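Local coordinates for thioredoxin-like fold domain-containing protein (Enterococcus faecalis, PDB 1Z6M) that is of unknown function but has a thioredoxin-like fold with a CxxC pair at a helix start, consistent with a thiol-disulfide oxidoreductase, at residues E33-V37 / L68-E72. Where two conformers were deposited one is given. Residues are numbered along the deposited sequence.
Sequences EFINV and LFDKE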
ATOM      1  N   GLU A  33       0.931   5.690  -0.989  1.00 10.65           N
ATOM      2  CA  GLU A  33       0.297   4.821   0.003  1.00 10.66           C
ATOM      3  C   GLU A  33       1.305   3.838   0.561  1.00  9.84           C
ATOM      4  O   GLU A  33       1.708   2.894  -0.132  1.00 10.98           O
ATOM      5  CB  GLU A  33      -0.876   4.042  -0.624  1.00 11.11           C
ATOM      6  CG  GLU A  33      -1.841   4.949  -1.357  1.00 11.34           C
ATOM      7  CD  GLU A  33      -2.955   4.243  -2.095  1.00 12.10           C
ATOM      8  OE1 GLU A  33      -3.491   3.204  -1.628  1.00 13.03           O
ATOM      9  OE2 GLU A  33      -3.324   4.776  -3.154  1.00 15.07           O
ATOM     10  N   PHE A  34       1.694   4.034   1.817  1.00  9.74           N
ATOM     11  CA  PHE A  34       2.527   3.063   2.526  1.00  9.51           C
ATOM     12  C   PHE A  34       1.595   2.092   3.231  1.00  9.80           C
ATOM     13  O   PHE A  34       0.821   2.483   4.110  1.00  9.98           O
ATOM     14  CB  PHE A  34       3.428   3.754   3.560  1.00  9.95           C
ATOM     15  CG  PHE A  34       4.570   4.527   2.964  1.00 10.74           C
ATOM     16  CD1 PHE A  34       4.389   5.839   2.516  1.00 11.81           C
ATOM     17  CD2 PHE A  34       5.832   3.944   2.838  1.00 11.03           C
ATOM     18  CE1 PHE A  34       5.452   6.564   1.976  1.00 12.64           C
ATOM     19  CE2 PHE A  34       6.887   4.651   2.294  1.00 11.56           C
ATOM     20  CZ  PHE A  34       6.702   5.955   1.858  1.00 12.14           C
ATOM     21  N   ILE A  35       1.652   0.830   2.826  1.00 10.01           N
ATOM     22  CA  ILE A  35       0.743  -0.169   3.358  1.00 10.79           C
ATOM     23  C   ILE A  35       1.476  -1.488   3.602  1.00 10.52           C
ATOM     24  O   ILE A  35       2.551  -1.748   3.045  1.00 10.45           O
ATOM     25  CB  ILE A  35      -0.484  -0.438   2.436  1.00 12.07           C
ATOM     26  CG1 ILE A  35      -0.040  -0.983   1.089  1.00 12.38           C
ATOM     27  CG2 ILE A  35      -1.388   0.818   2.285  1.00 12.95           C
ATOM     28  CD1 ILE A  35      -1.203  -1.572   0.286  1.00 14.39           C
ATOM     29  N   ASN A  36       0.882  -2.322   4.444  1.00  9.19           N
ATOM     30  CA  ASN A  36       1.304  -3.709   4.564  1.00  9.61           C
ATOM     31  C   ASN A  36       0.037  -4.541   4.402  1.00  9.53           C
ATOM     32  O   ASN A  36      -0.982  -4.265   5.039  1.00 10.32           O
ATOM     33  CB  ASN A  36       1.991  -3.954   5.918  1.00 10.04           C
ATOM     34  CG  ASN A  36       2.446  -5.393   6.095  1.00 10.25           C
ATOM     35  OD1 ASN A  36       1.625  -6.300   6.153  1.00 10.34           O
ATOM     36  ND2 ASN A  36       3.762  -5.604   6.188  1.00  9.96           N
ATOM     37  N   VAL A  37       0.078  -5.531   3.522  1.00  9.67           N
ATOM     38  CA  VAL A  37      -1.148  -6.236   3.136  0.50  9.63           C
ATOM     39  C   VAL A  37      -1.732  -7.134   4.204  1.00  9.84           C
ATOM     40  O   VAL A  37      -2.852  -7.606   4.052  1.00 10.29           O
ATOM     41  CB  VAL A  37      -1.042  -7.024   1.801  0.50 10.07           C
ATOM     42  CG1 VAL A  37      -0.784  -6.091   0.643  0.50 11.11           C
ATOM     43  CG2 VAL A  37      -0.021  -8.173   1.890  0.50  6.81           C
ATOM     44  N   LEU A  68       4.740  -1.056  -0.754  1.00  9.90           N
ATOM     45  CA  LEU A  68       4.525  -2.219   0.113  1.00  9.82           C
ATOM     46  C   LEU A  68       5.655  -2.274   1.125  1.00 10.25           C
ATOM     47  O   LEU A  68       6.802  -2.579   0.787  1.00 10.91           O
ATOM     48  CB  LEU A  68       4.401  -3.498  -0.717  1.00 10.60           C
ATOM     49  CG  LEU A  68       3.236  -3.470  -1.717  1.00 10.61           C
ATOM     50  CD1 LEU A  68       3.193  -4.780  -2.476  1.00 12.21           C
ATOM     51  CD2 LEU A  68       1.896  -3.207  -1.057  1.00 12.05           C
ATOM     52  N   PHE A  69       5.305  -1.910   2.357  1.00  9.97           N
ATOM     53  CA  PHE A  69       6.252  -1.666   3.440  1.00 10.28           C
ATOM     54  C   PHE A  69       6.370  -2.952   4.260  1.00 10.85           C
ATOM     55  O   PHE A  69       5.451  -3.310   5.024  1.00 10.71           O
ATOM     56  CB  PHE A  69       5.669  -0.509   4.271  1.00 10.70           C
ATOM     57  CG  PHE A  69       6.587   0.110   5.310  1.00 10.56           C
ATOM     58  CD1 PHE A  69       7.872  -0.360   5.575  1.00 11.67           C
ATOM     59  CD2 PHE A  69       6.103   1.177   6.069  1.00 11.45           C
ATOM     60  CE1 PHE A  69       8.654   0.253   6.574  1.00 12.29           C
ATOM     61  CE2 PHE A  69       6.873   1.776   7.046  1.00 12.05           C
ATOM     62  CZ  PHE A  69       8.150   1.309   7.308  1.00 12.32           C
ATOM     63  N   ASP A  70       7.486  -3.673   4.084  1.00 11.30           N
ATOM     64  CA  ASP A  70       7.749  -4.849   4.949  1.00 11.56           C
ATOM     65  C   ASP A  70       8.051  -4.359   6.358  1.00 12.68           C
ATOM     66  O   ASP A  70       8.876  -3.452   6.541  1.00 13.77           O
ATOM     67  CB  ASP A  70       8.898  -5.771   4.490  1.00 14.49           C
ATOM     68  CG  ASP A  70       8.680  -6.382   3.102  1.00 11.42           C
ATOM     69  OD1 ASP A  70       7.657  -6.104   2.406  1.00 11.80           O
ATOM     70  OD2 ASP A  70       9.552  -7.207   2.719  1.00 12.97           O
ATOM     71  N   LYS A  71       7.408  -4.970   7.351  1.00 13.69           N
ATOM     72  CA  LYS A  71       7.460  -4.467   8.717  1.00 14.69           C
ATOM     73  C   LYS A  71       7.977  -5.531   9.661  1.00 15.21           C
ATOM     74  O   LYS A  71       7.942  -6.715   9.345  1.00 15.25           O
ATOM     75  CB  LYS A  71       6.064  -4.025   9.170  1.00 14.96           C
ATOM     76  CG  LYS A  71       5.494  -2.819   8.440  1.00 17.14           C
ATOM     77  CD  LYS A  71       6.241  -1.526   8.746  1.00 19.05           C
ATOM     78  CE  LYS A  71       6.025  -1.038  10.162  1.00 20.74           C
ATOM     79  NZ  LYS A  71       7.098  -0.084  10.525  1.00 21.53           N
ATOM     80  N   GLU A  72       8.412  -5.096  10.843  1.00 15.86           N
ATOM     81  CA  GLU A  72       9.056  -5.952  11.836  1.00 17.26           C
ATOM     82  C   GLU A  72       8.080  -6.699  12.739  1.00 17.27           C
ATOM     83  O   GLU A  72       8.384  -7.804  13.219  1.00 17.74           O
ATOM     84  CB  GLU A  72      10.009  -5.119  12.702  1.00 16.76           C
ATOM     85  CG  GLU A  72      11.196  -4.560  11.932  1.00 20.35           C
ATOM     86  CD  GLU A  72      12.189  -5.635  11.526  1.00 22.13           C
ATOM     87  OE1 GLU A  72      12.902  -6.152  12.407  1.00 25.80           O
ATOM     88  OE2 GLU A  72      12.264  -5.959  10.326  1.00 25.16           O
TER
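Start at Leu-68, where strand 62-68 runs out beside strand 29-35. It is bridged in parallel to Ile-35, CA to CA 5.4 Å, and both side chains fall on the same face of the sheet: Leu-68 CD2 packs 3.6 Å from Ile-35 CG1 and 4.3 Å from Val-37 CG1, with Leu-98 of helix 91-103 against the same leucine. One residue on, Phe-69 N donates an almost straight 2.8 Å hydrogen bond to Ile-35 O, the last backbone link before the chains part. The Phe-69 ring takes the other face, where its CD2 approaches Phe-34 CD2 at 4.3 Å and both rings rest on Ala-142 of helix 132-145. Phe-69 O then accepts a 3.1 Å hydrogen bond from Asn-36 ND2, a side chain standing in for the sheet pairing, while Asn-36 OD1 takes the amide of Arg-38. Asp-70 turns its CA-to-CB bond away from 33-37, and its carboxylate is hydrogen-bonded to His-83 and His-84. Lys-71 still brushes the Asn-36 amide, CG to ND2 4.0 Å, but its NZ goes to Gln-148 O. Together the two strands, joined through helix 40-58, form the right-handed beta-alpha-beta unit of the thioredoxin fold, with Ile-35 touching the probable redox CxxC pair just beyond this strand end.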